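Local coordinates for protein diaminopropionate ammonia-lyase (Escherichia coli, PDB 4D9I) that catalyses, with pyridoxal 5'-phosphate as cofactor, the alpha,beta-elimination of both L- and D-diaminopropionate to pyruvate and ammonia, at residues B[5-10]-B[259-264]; B[9-14]-B[265-270]; B[201-206]-B[295-300]; B[315-320]-B[336-341]. All blocks are in the same frame, centred on the assembly; numbering follows the deposited sequence.

Contact 1 of 4, residues B[5-10]-B[259-264]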
loop_
_atom_site.group_PDB
_atom_site.type_symbol
_atom_site.label_atom_id
_atom_site.label_comp_id
_atom_site.label_asym_id
_atom_site.label_seq_id
_atom_site.Cartn_x
_atom_site.Cartn_y
_atom_site.Cartn_z
ATOM N N SER B 5 -2.432 -20.362 5.427
ATOM C CA SER B 5 -3.766 -20.924 5.320
ATOM C C SER B 5 -4.785 -20.080 6.068
ATOM O O SER B 5 -4.891 -20.152 7.287
ATOM C CB SER B 5 -3.795 -22.363 5.838
ATOM O OG SER B 5 -2.943 -23.196 5.073
ATOM N N LEU B 6 -5.532 -19.278 5.325
ATOM C CA LEU B 6 -6.654 -18.538 5.894
ATOM C C LEU B 6 -7.906 -19.334 5.621
ATOM O O LEU B 6 -8.065 -19.915 4.538
ATOM C CB LEU B 6 -6.759 -17.124 5.320
ATOM C CG LEU B 6 -5.538 -16.222 5.604
ATOM C CD1 LEU B 6 -5.760 -14.844 5.008
ATOM C CD2 LEU B 6 -5.255 -16.104 7.099
ATOM N N LYS B 7 -8.781 -19.370 6.617
ATOM C CA LYS B 7 -10.015 -20.117 6.510
ATOM C C LYS B 7 -10.818 -19.602 5.311
ATOM O O LYS B 7 -11.233 -18.446 5.287
ATOM C CB LYS B 7 -10.807 -19.994 7.813
ATOM C CG LYS B 7 -12.156 -20.684 7.783
ATOM C CD LYS B 7 -13.070 -20.111 8.855
ATOM C CE LYS B 7 -14.419 -20.795 8.806
ATOM N NZ LYS B 7 -15.219 -20.623 10.058
ATOM N N ILE B 8 -10.975 -20.446 4.289
ATOM C CA ILE B 8 -11.892 -20.153 3.176
ATOM C C ILE B 8 -12.770 -21.371 2.914
ATOM O O ILE B 8 -12.376 -22.278 2.168
ATOM C CB ILE B 8 -11.176 -19.847 1.842
ATOM C CG1 ILE B 8 -10.114 -18.761 1.979
ATOM C CG2 ILE B 8 -12.196 -19.431 0.781
ATOM C CD1 ILE B 8 -9.041 -18.895 0.914
ATOM N N ASP B 9 -13.946 -21.407 3.521
ATOM C CA ASP B 9 -14.862 -22.512 3.293
ATOM C C ASP B 9 -15.739 -22.185 2.098
ATOM O O ASP B 9 -16.362 -21.118 2.061
ATOM C CB ASP B 9 -15.716 -22.771 4.538
ATOM C CG ASP B 9 -14.902 -23.341 5.698
ATOM O OD1 ASP B 9 -13.896 -24.021 5.453
ATOM O OD2 ASP B 9 -15.281 -23.119 6.864
ATOM N N ILE B 10 -15.752 -23.095 1.124
ATOM C CA ILE B 10 -16.545 -22.946 -0.097
ATOM C C ILE B 10 -17.633 -23.990 -0.118
ATOM O O ILE B 10 -17.345 -25.191 -0.002
ATOM C CB ILE B 10 -15.696 -23.134 -1.376
ATOM C CG1 ILE B 10 -14.513 -22.166 -1.397
ATOM C CG2 ILE B 10 -16.570 -22.957 -2.616
ATOM C CD1 ILE B 10 -13.320 -22.668 -2.193
ATOM N N GLU B 259 -18.803 -14.042 2.782
ATOM C CA GLU B 259 -19.150 -13.593 4.119
ATOM C C GLU B 259 -18.078 -13.917 5.156
ATOM O O GLU B 259 -17.431 -14.951 5.077
ATOM C CB GLU B 259 -20.475 -14.219 4.584
ATOM C CG GLU B 259 -21.687 -13.778 3.803
ATOM C CD GLU B 259 -22.934 -14.480 4.283
ATOM O OE1 GLU B 259 -22.975 -15.731 4.217
ATOM O OE2 GLU B 259 -23.852 -13.787 4.751
ATOM N N PRO B 260 -17.894 -13.023 6.133
ATOM C CA PRO B 260 -17.110 -13.352 7.330
ATOM C C PRO B 260 -17.847 -14.419 8.145
ATOM O O PRO B 260 -19.095 -14.401 8.230
ATOM C CB PRO B 260 -17.041 -12.033 8.114
ATOM C CG PRO B 260 -17.967 -11.073 7.445
ATOM C CD PRO B 260 -18.494 -11.672 6.171
ATOM N N ASP B 261 -17.073 -15.333 8.723
ATOM C CA ASP B 261 -17.598 -16.534 9.375
ATOM C C ASP B 261 -18.345 -16.275 10.678
ATOM O O ASP B 261 -19.083 -17.135 11.137
ATOM C CB ASP B 261 -16.488 -17.583 9.574
ATOM C CG ASP B 261 -15.390 -17.128 10.535
ATOM O OD1 ASP B 261 -14.580 -17.976 10.935
ATOM O OD2 ASP B 261 -15.322 -15.940 10.895
ATOM N N LYS B 262 -18.154 -15.093 11.261
ATOM C CA LYS B 262 -18.876 -14.706 12.476
ATOM C C LYS B 262 -20.263 -14.086 12.190
ATOM O O LYS B 262 -21.009 -13.747 13.119
ATOM C CB LYS B 262 -18.009 -13.799 13.362
ATOM C CG LYS B 262 -16.868 -14.532 14.062
ATOM N N ALA B 263 -20.603 -13.948 10.910
ATOM C CA ALA B 263 -21.953 -13.537 10.508
ATOM C C ALA B 263 -22.315 -14.063 9.117
ATOM O O ALA B 263 -22.949 -13.370 8.334
ATOM C CB ALA B 263 -22.095 -12.020 10.562
ATOM N N ASP B 264 -21.910 -15.291 8.816
ATOM C CA ASP B 264 -22.162 -15.869 7.500
ATOM C C ASP B 264 -23.597 -16.400 7.370
ATOM O O ASP B 264 -23.807 -17.597 7.181
ATOM C CB ASP B 264 -21.126 -16.952 7.187
ATOM C CG ASP B 264 -21.061 -18.036 8.250
ATOM O OD1 ASP B 264 -21.703 -17.904 9.318
ATOM O OD2 ASP B 264 -20.367 -19.038 8.010
#

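Contact 2 of 4, residues B[9-14]-B[265-270]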
loop_
_atom_site.group_PDB
_atom_site.type_symbol
_atom_site.label_atom_id
_atom_site.label_comp_id
_atom_site.label_asym_id
_atom_site.label_seq_id
_atom_site.Cartn_x
_atom_site.Cartn_y
_atom_site.Cartn_z
ATOM N N ASP B 9 -13.946 -21.407 3.521
ATOM C CA ASP B 9 -14.862 -22.512 3.293
ATOM C C ASP B 9 -15.739 -22.185 2.098
ATOM O O ASP B 9 -16.362 -21.118 2.061
ATOM C CB ASP B 9 -15.716 -22.771 4.538
ATOM C CG ASP B 9 -14.902 -23.341 5.698
ATOM O OD1 ASP B 9 -13.896 -24.021 5.453
ATOM O OD2 ASP B 9 -15.281 -23.119 6.864
ATOM N N ILE B 10 -15.752 -23.095 1.124
ATOM C CA ILE B 10 -16.545 -22.946 -0.097
ATOM C C ILE B 10 -17.633 -23.990 -0.118
ATOM O O ILE B 10 -17.345 -25.191 -0.002
ATOM C CB ILE B 10 -15.696 -23.134 -1.376
ATOM C CG1 ILE B 10 -14.513 -22.166 -1.397
ATOM C CG2 ILE B 10 -16.570 -22.957 -2.616
ATOM C CD1 ILE B 10 -13.320 -22.668 -2.193
ATOM N N ALA B 11 -18.882 -23.543 -0.261
ATOM C CA ALA B 11 -20.007 -24.457 -0.396
ATOM C C ALA B 11 -20.715 -24.190 -1.713
ATOM O O ALA B 11 -21.131 -23.055 -1.982
ATOM C CB ALA B 11 -20.968 -24.308 0.772
ATOM N N ASP B 12 -20.806 -25.237 -2.534
ATOM C CA ASP B 12 -21.633 -25.230 -3.748
ATOM C C ASP B 12 -23.090 -25.017 -3.387
ATOM O O ASP B 12 -23.586 -25.666 -2.472
ATOM C CB ASP B 12 -21.548 -26.575 -4.470
ATOM C CG ASP B 12 -20.209 -26.817 -5.098
ATOM O OD1 ASP B 12 -19.550 -25.867 -5.557
ATOM O OD2 ASP B 12 -19.803 -27.983 -5.130
ATOM N N ASN B 13 -23.772 -24.135 -4.111
ATOM C CA ASN B 13 -25.205 -23.888 -3.870
ATOM C C ASN B 13 -26.047 -25.045 -4.395
ATOM O O ASN B 13 -26.340 -25.119 -5.585
ATOM C CB ASN B 13 -25.645 -22.544 -4.480
ATOM C CG ASN B 13 -27.145 -22.250 -4.300
ATOM O OD1 ASN B 13 -27.684 -21.354 -4.966
ATOM N ND2 ASN B 13 -27.807 -22.965 -3.392
ATOM N N LYS B 14 -26.438 -25.942 -3.494
ATOM C CA LYS B 14 -27.230 -27.122 -3.861
ATOM C C LYS B 14 -28.677 -26.743 -4.216
ATOM O O LYS B 14 -29.465 -27.572 -4.646
ATOM C CB LYS B 14 -27.188 -28.150 -2.732
ATOM N N CYS B 265 -24.572 -15.496 7.466
ATOM C CA CYS B 265 -25.990 -15.872 7.421
ATOM C C CYS B 265 -26.436 -16.452 6.080
ATOM O O CYS B 265 -27.251 -17.381 6.046
ATOM C CB CYS B 265 -26.880 -14.690 7.793
ATOM S SG CYS B 265 -26.854 -13.367 6.557
ATOM N N ILE B 266 -25.913 -15.909 4.977
ATOM C CA ILE B 266 -26.255 -16.468 3.661
ATOM C C ILE B 266 -25.618 -17.860 3.498
ATOM O O ILE B 266 -26.262 -18.804 3.034
ATOM C CB ILE B 266 -25.933 -15.503 2.498
ATOM C CG1 ILE B 266 -26.970 -14.379 2.452
ATOM C CG2 ILE B 266 -25.980 -16.215 1.160
ATOM C CD1 ILE B 266 -26.422 -13.029 2.815
ATOM N N TYR B 267 -24.363 -17.985 3.917
ATOM C CA TYR B 267 -23.648 -19.244 3.820
ATOM C C TYR B 267 -24.418 -20.321 4.582
ATOM O O TYR B 267 -24.703 -21.376 4.034
ATOM C CB TYR B 267 -22.237 -19.098 4.380
ATOM C CG TYR B 267 -21.404 -20.359 4.343
ATOM C CD1 TYR B 267 -20.586 -20.650 3.242
ATOM C CD2 TYR B 267 -21.402 -21.248 5.417
ATOM C CE1 TYR B 267 -19.807 -21.796 3.207
ATOM C CE2 TYR B 267 -20.631 -22.407 5.391
ATOM C CZ TYR B 267 -19.836 -22.671 4.286
ATOM O OH TYR B 267 -19.069 -23.804 4.261
ATOM N N ARG B 268 -24.756 -20.029 5.836
ATOM C CA ARG B 268 -25.441 -20.987 6.703
ATOM C C ARG B 268 -26.806 -21.354 6.136
ATOM O O ARG B 268 -27.222 -22.510 6.223
ATOM C CB ARG B 268 -25.557 -20.443 8.125
ATOM C CG ARG B 268 -24.245 -20.453 8.893
ATOM C CD ARG B 268 -24.360 -19.617 10.152
ATOM N NE ARG B 268 -23.272 -19.881 11.085
ATOM N N SER B 269 -27.476 -20.378 5.526
ATOM C CA SER B 269 -28.757 -20.613 4.855
ATOM C C SER B 269 -28.577 -21.466 3.613
ATOM O O SER B 269 -29.432 -22.288 3.297
ATOM C CB SER B 269 -29.419 -19.293 4.470
ATOM O OG SER B 269 -29.632 -18.516 5.625
ATOM N N GLY B 270 -27.459 -21.253 2.924
ATOM C CA GLY B 270 -27.119 -21.978 1.702
ATOM C C GLY B 270 -26.831 -23.457 1.896
ATOM O O GLY B 270 -27.220 -24.276 1.061
HETATM O O HOH W 1 -25.996 -25.738 -0.622
#

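Contact 3 of 4, residues B[201-206]-B[295-300]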
loop_
_atom_site.group_PDB
_atom_site.type_symbol
_atom_site.label_atom_id
_atom_site.label_comp_id
_atom_site.label_asym_id
_atom_site.label_seq_id
_atom_site.Cartn_x
_atom_site.Cartn_y
_atom_site.Cartn_z
ATOM N N TRP B 201 -36.732 -0.970 -3.684
ATOM C CA TRP B 201 -36.186 0.201 -4.377
ATOM C C TRP B 201 -34.699 0.298 -4.188
ATOM O O TRP B 201 -33.957 0.630 -5.127
ATOM C CB TRP B 201 -36.832 1.492 -3.907
ATOM C CG TRP B 201 -38.216 1.760 -4.460
ATOM C CD1 TRP B 201 -38.696 1.462 -5.727
ATOM C CD2 TRP B 201 -39.326 2.439 -3.783
ATOM N NE1 TRP B 201 -39.999 1.875 -5.869
ATOM C CE2 TRP B 201 -40.431 2.481 -4.743
ATOM C CE3 TRP B 201 -39.506 3.005 -2.521
ATOM C CZ2 TRP B 201 -41.657 3.053 -4.427
ATOM C CZ3 TRP B 201 -40.748 3.579 -2.220
ATOM C CH2 TRP B 201 -41.794 3.607 -3.154
ATOM N N ILE B 202 -34.258 0.030 -2.964
ATOM C CA ILE B 202 -32.836 0.096 -2.629
ATOM C C ILE B 202 -32.019 -0.871 -3.487
ATOM O O ILE B 202 -30.966 -0.509 -4.006
ATOM C CB ILE B 202 -32.590 -0.143 -1.128
ATOM C CG1 ILE B 202 -33.088 1.062 -0.326
ATOM C CG2 ILE B 202 -31.106 -0.389 -0.856
ATOM C CD1 ILE B 202 -33.235 0.815 1.165
ATOM N N MET B 203 -32.530 -2.092 -3.658
ATOM C CA MET B 203 -31.829 -3.119 -4.419
ATOM C C MET B 203 -31.810 -2.831 -5.900
ATOM O O MET B 203 -30.817 -3.095 -6.582
ATOM C CB MET B 203 -32.460 -4.485 -4.176
ATOM C CG MET B 203 -32.123 -5.018 -2.800
ATOM S SD MET B 203 -33.166 -6.417 -2.393
ATOM C CE MET B 203 -32.484 -7.651 -3.511
ATOM N N GLN B 204 -32.909 -2.283 -6.399
ATOM C CA GLN B 204 -32.953 -1.827 -7.774
ATOM C C GLN B 204 -31.971 -0.667 -7.997
ATOM O O GLN B 204 -31.258 -0.633 -9.010
ATOM C CB GLN B 204 -34.375 -1.431 -8.146
ATOM C CG GLN B 204 -35.341 -2.609 -8.152
ATOM C CD GLN B 204 -36.797 -2.210 -8.365
ATOM O OE1 GLN B 204 -37.215 -1.125 -7.996
ATOM N NE2 GLN B 204 -37.575 -3.104 -8.952
ATOM N N GLY B 205 -31.919 0.269 -7.049
ATOM C CA GLY B 205 -31.015 1.388 -7.159
ATOM C C GLY B 205 -29.570 0.911 -7.204
ATOM O O GLY B 205 -28.759 1.428 -7.986
ATOM N N TYR B 206 -29.246 -0.088 -6.381
ATOM C CA TYR B 206 -27.876 -0.642 -6.324
ATOM C C TYR B 206 -27.405 -1.148 -7.686
ATOM O O TYR B 206 -26.208 -1.168 -7.978
ATOM C CB TYR B 206 -27.803 -1.832 -5.363
ATOM C CG TYR B 206 -27.859 -1.520 -3.886
ATOM C CD1 TYR B 206 -27.621 -0.217 -3.392
ATOM C CD2 TYR B 206 -28.109 -2.538 -2.976
ATOM C CE1 TYR B 206 -27.643 0.040 -2.031
ATOM C CE2 TYR B 206 -28.130 -2.295 -1.615
ATOM C CZ TYR B 206 -27.917 -1.005 -1.153
ATOM O OH TYR B 206 -27.945 -0.780 0.196
ATOM N N ASN B 295 -31.766 -10.888 4.143
ATOM C CA ASN B 295 -32.825 -10.142 3.474
ATOM C C ASN B 295 -33.587 -11.127 2.570
ATOM O O ASN B 295 -33.001 -11.666 1.636
ATOM C CB ASN B 295 -32.171 -9.007 2.666
ATOM C CG ASN B 295 -33.139 -8.243 1.770
ATOM O OD1 ASN B 295 -34.300 -8.594 1.612
ATOM N ND2 ASN B 295 -32.631 -7.168 1.161
ATOM N N PRO B 296 -34.880 -11.375 2.850
ATOM C CA PRO B 296 -35.645 -12.339 2.031
ATOM C C PRO B 296 -35.667 -12.006 0.535
ATOM O O PRO B 296 -35.690 -12.918 -0.298
ATOM C CB PRO B 296 -37.074 -12.268 2.605
ATOM C CG PRO B 296 -36.946 -11.610 3.931
ATOM C CD PRO B 296 -35.697 -10.775 3.924
ATOM N N LEU B 297 -35.673 -10.712 0.199
ATOM C CA LEU B 297 -35.650 -10.294 -1.205
ATOM C C LEU B 297 -34.340 -10.716 -1.878
ATOM O O LEU B 297 -34.343 -11.212 -3.009
ATOM C CB LEU B 297 -35.874 -8.789 -1.345
ATOM C CG LEU B 297 -37.224 -8.221 -0.899
ATOM C CD1 LEU B 297 -37.140 -6.706 -0.802
ATOM C CD2 LEU B 297 -38.365 -8.632 -1.818
ATOM N N GLY B 298 -33.232 -10.542 -1.157
ATOM C CA GLY B 298 -31.934 -10.932 -1.645
ATOM C C GLY B 298 -31.728 -12.436 -1.636
ATOM O O GLY B 298 -31.175 -12.989 -2.581
ATOM N N TRP B 299 -32.198 -13.088 -0.574
ATOM C CA TRP B 299 -31.976 -14.512 -0.374
ATOM C C TRP B 299 -32.582 -15.316 -1.492
ATOM O O TRP B 299 -32.012 -16.315 -1.931
ATOM C CB TRP B 299 -32.573 -14.959 0.960
ATOM C CG TRP B 299 -32.640 -16.456 1.083
ATOM C CD1 TRP B 299 -33.769 -17.244 1.294
ATOM C CD2 TRP B 299 -31.521 -17.404 0.962
ATOM N NE1 TRP B 299 -33.432 -18.578 1.330
ATOM C CE2 TRP B 299 -32.100 -18.744 1.132
ATOM C CE3 TRP B 299 -30.134 -17.278 0.740
ATOM C CZ2 TRP B 299 -31.323 -19.893 1.087
ATOM C CZ3 TRP B 299 -29.359 -18.456 0.693
ATOM C CH2 TRP B 299 -29.946 -19.731 0.861
ATOM N N GLU B 300 -33.739 -14.868 -1.962
ATOM C CA GLU B 300 -34.441 -15.503 -3.070
ATOM C C GLU B 300 -33.547 -15.577 -4.312
ATOM O O GLU B 300 -33.408 -16.645 -4.918
ATOM C CB GLU B 300 -35.752 -14.753 -3.362
ATOM C CG GLU B 300 -36.577 -15.333 -4.501
ATOM C CD GLU B 300 -37.275 -16.651 -4.162
ATOM O OE1 GLU B 300 -37.589 -16.902 -2.970
ATOM O OE2 GLU B 300 -37.535 -17.439 -5.104
#

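Contact 4 of 4, residues B[315-320]-B[336-341]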
loop_
_atom_site.group_PDB
_atom_site.type_symbol
_atom_site.label_atom_id
_atom_site.label_comp_id
_atom_site.label_asym_id
_atom_site.label_seq_id
_atom_site.Cartn_x
_atom_site.Cartn_y
_atom_site.Cartn_z
ATOM N N SER B 315 -9.463 -11.910 8.716
ATOM C CA SER B 315 -8.197 -11.437 8.147
ATOM C C SER B 315 -8.074 -11.511 6.610
ATOM O O SER B 315 -7.178 -10.891 6.015
ATOM C CB SER B 315 -7.028 -12.183 8.807
ATOM O OG SER B 315 -7.083 -13.567 8.518
ATOM N N VAL B 316 -8.989 -12.235 5.966
ATOM C CA VAL B 316 -9.069 -12.255 4.507
ATOM C C VAL B 316 -9.331 -10.842 3.964
ATOM O O VAL B 316 -8.724 -10.432 2.966
ATOM C CB VAL B 316 -10.170 -13.237 4.025
ATOM C CG1 VAL B 316 -10.445 -13.074 2.534
ATOM C CG2 VAL B 316 -9.767 -14.674 4.322
ATOM N N ALA B 317 -10.225 -10.113 4.643
ATOM C CA ALA B 317 -10.603 -8.753 4.272
ATOM C C ALA B 317 -9.411 -7.822 4.438
ATOM O O ALA B 317 -9.093 -7.065 3.528
ATOM C CB ALA B 317 -11.810 -8.281 5.106
ATOM N N ALA B 318 -8.725 -7.930 5.578
ATOM C CA ALA B 318 -7.488 -7.174 5.825
ATOM C C ALA B 318 -6.456 -7.365 4.697
ATOM O O ALA B 318 -5.908 -6.394 4.201
ATOM C CB ALA B 318 -6.894 -7.536 7.171
ATOM N N LEU B 319 -6.204 -8.615 4.308
ATOM C CA LEU B 319 -5.305 -8.939 3.197
ATOM C C LEU B 319 -5.749 -8.231 1.901
ATOM O O LEU B 319 -4.951 -7.605 1.230
ATOM C CB LEU B 319 -5.273 -10.452 2.994
ATOM C CG LEU B 319 -4.505 -11.032 1.792
ATOM C CD1 LEU B 319 -3.027 -10.676 1.910
ATOM C CD2 LEU B 319 -4.683 -12.549 1.769
ATOM N N GLY B 320 -7.036 -8.311 1.589
ATOM C CA GLY B 320 -7.591 -7.574 0.455
ATOM C C GLY B 320 -7.336 -6.068 0.488
ATOM O O GLY B 320 -6.983 -5.480 -0.521
ATOM N N SER B 336 -9.719 0.710 -0.333
ATOM C CA SER B 336 -10.841 -0.190 -0.087
ATOM C C SER B 336 -10.925 -0.514 1.405
ATOM O O SER B 336 -9.944 -0.995 1.999
ATOM C CB SER B 336 -10.645 -1.488 -0.886
ATOM O OG SER B 336 -11.828 -2.287 -0.904
ATOM N N GLY B 337 -12.112 -0.301 1.979
ATOM C CA GLY B 337 -12.352 -0.552 3.401
ATOM C C GLY B 337 -12.448 -2.037 3.684
ATOM O O GLY B 337 -12.443 -2.845 2.768
ATOM N N GLU B 338 -12.584 -2.397 4.952
ATOM C CA GLU B 338 -12.608 -3.812 5.325
ATOM C C GLU B 338 -13.647 -4.648 4.549
ATOM O O GLU B 338 -13.298 -5.662 3.902
ATOM C CB GLU B 338 -12.797 -3.965 6.831
ATOM C CG GLU B 338 -12.441 -5.357 7.312
ATOM C CD GLU B 338 -12.443 -5.461 8.818
ATOM O OE1 GLU B 338 -12.877 -4.510 9.483
ATOM O OE2 GLU B 338 -12.018 -6.501 9.345
ATOM N N SER B 339 -14.898 -4.199 4.585
ATOM C CA SER B 339 -15.958 -4.833 3.819
ATOM C C SER B 339 -15.858 -4.646 2.306
ATOM O O SER B 339 -16.349 -5.484 1.547
ATOM C CB SER B 339 -17.330 -4.348 4.304
ATOM O OG SER B 339 -17.549 -4.833 5.607
ATOM N N GLY B 340 -15.275 -3.535 1.877
ATOM C CA GLY B 340 -15.066 -3.293 0.459
ATOM C C GLY B 340 -14.106 -4.277 -0.192
ATOM O O GLY B 340 -14.243 -4.578 -1.371
ATOM N N ALA B 341 -13.144 -4.774 0.591
ATOM C CA ALA B 341 -11.989 -5.482 0.048
ATOM C C ALA B 341 -12.041 -7.012 0.109
ATOM O O ALA B 341 -11.180 -7.674 -0.465
ATOM C CB ALA B 341 -10.705 -4.971 0.712
#

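Contact 1 of 4, residues B[5-10]-B[259-264]
A salt bridge between Lys-7 and Asp-261 spans one edge of the seven-stranded mixed sheet of this fold type II PLP enzyme. Lys-7 comes just before the outermost strand 8-12, and Asp-261 just after strand 254-260; strand 308-312 runs between them and is hydrogen-bonded to both. The backbones therefore stay well apart, 8.9 Å from CA of Lys-7 to CA of Asp-261, and only the two side chains bridge the gap.

Lys-7 supplies the length. Its CG lies opposite the backbone N (chi1 177°) and the chain beyond is fully stretched, which carries the ammonium group over to the aspartate. On the other side, Asp-261 is the second residue of a type I beta turn from Pro-260 to Ala-263, closed by Ala-263 N donating to Pro-260 O at 3.1 Å.

The lysine chain comes in at a slant, CD of Lys-7 being 3.3 Å from OD1 of Asp-261. A second acid is near but not in contact: Asp-264 OD2, which bonds to Ser-311, is 5.8 Å from Lys-7 NZ and may add to the favourable field there. The bridge itself is a single bond, Lys-7 NZ to Asp-261 OD1 at 2.9 Å, made on the anti lone pair of OD1, the one turned away from OD2.

Contact 2 of 4, residues B[9-14]-B[265-270]
The phenol of Tyr-267 is what the edge strand 8-12 meets on this side: its ring end rests on Asp-9 and Ala-11, two residues whose CB atoms face helix 265-272. The contact joins the outermost strand of the mixed sheet to the helix that follows strand 254-260. The OH of Tyr-267 is 3.5 Å from CB of Asp-9, so the hydroxyl touches the methylene and not the carboxylate. Farther along the strand, CB of Ala-11 packs at 3.7 Å from CE1 of Tyr-267, approaching the ring obliquely, and the backbone O of Asp-9 lies equally near that carbon. A chi1 of 179° swings the tyrosine ring away from its own backbone N and out to the strand.

Beyond the end of the strand a water makes the join. Lys-14 N donates to it at 2.9 Å; its other leg, to Gly-270 O, is unusually short at 2.5 Å and so less certain.

Behind this first shell, the helix is fixed at its start. Cys-265 O accepts from both N and OG of Ser-269, the OG at 2.7 Å, and the two donors reach it from opposite faces of its carbonyl plane. Glu-259, at the end of the preceding strand, accepts from the backbone N of Ile-266 and of Tyr-267, while Cys-265 is tied by a disulfide to Cys-291. Strand 8-12 is thus packed between helices: 265-272 against Asp-9 and Ala-11, helix 356-363 against Ile-10, with Phe-309 of the adjoining strand also touching Tyr-267.

Contact 3 of 4, residues B[201-206]-B[295-300]
This is a buried helix-to-helix contact, in which the N-terminal turn of helix 296-305 meets helix 197-206 beside the start of helix 235-248 in the PLP-enzyme fold. Met-203, on helix 197-206, pushes its thioether against Asn-295, Leu-297 and Gly-298. The sulfur is the central atom: Met-203 SD is 3.7 Å from CB of Leu-297 and 3.7 Å from ND2 of Asn-295. At the end of the chain, Met-203 CE sits 3.8 Å from N of Gly-298, against the helix backbone. The bend at chi3 (71°) of the methionine is what turns CE onto the glycine, while the rest of its chain points outward from its own helix.

Met-203 and Asn-295 lie alongside one another and run in opposite senses, whereas the leucine meets the methionine at a slant. Asn-295 is the N-cap of its helix: OD1 accepts from Leu-297 N at 2.9 Å. That bond is bent, with 133° at the hydrogen, and the donor sits above the amide's carbonyl plane, 41° out of it. Capping uses the oxygen and turns the nitrogen toward the sulfur; ND2 is buried with no hydrogen-bond partner in the model, and its neighbour across the contact is the soft, polarisable thioether.

Outside the pair, Ala-235 at the head of helix 235-248 touches both Met-203 and Asn-295, and Phe-24 packs on the methionine. Asn-295 also bonds through its backbone to Val-233, which leads into helix 235-248, so the two helices here meet over the start of a third.

Contact 4 of 4, residues B[315-320]-B[336-341]
CB of Ala-341 lies almost straight over the face of the Gly-320 peptide plane, 3.6 Å from the carbonyl C of Gly-320, with O of Ala-317 slightly farther off. The peptide carbonyl of Glu-338 is met differently: CB of Ala-317 comes to it at a slant, 3.2 Å from O of Glu-338 and 3.7 Å from CG of the same residue.

The contact joins helix 315-325 to the N-terminal turn of the next helix in the chain, 338-352. Small residues let the two come very near: CA of Gly-320 is 4.9 Å from CA of Ala-341, and the glycine presents bare backbone to the carbonyl of Ala-341. Of the Glu-338 side chain, CG makes the contact; the side chain also touches Met-321 and Met-286.

The first turn of the second helix is weakly bonded, Ala-341 N reaching Gly-337 O at 3.0 Å. Nearby, Ser-336 OG is hydrogen-bonded with Ser-375 OG, and Ser-339 OG to Ala-287 O. Between the two helices themselves the contact is van der Waals in nature, so its fit depends on close-packed methyls and backbone carbonyls rather than on paired charges.

Contacts 1 and 2 start from the same edge strand, share Asp-9 and Ile-10, and have centres 11 Å apart; they also touch where Glu-259 OE1 is 2.7 Å from Tyr-267 N. The centres of contacts 4 and 1 are about 13 Å apart, and the two meet through Leu-6, whose CD2 is 3.4 Å from OG of Ser-315. Contact 2 meets contact 3 where C of Ser-269 lies 3.5 Å from CH2 of Trp-299. Contacts 3 and 4 sit on opposite sides of the chain's centre: the side chain of Asn-295 is about 7 Å from a bound Tris molecule, that of Glu-338 about 10 Å from that of Asp-120, the probable proton acceptor for the L-substrate.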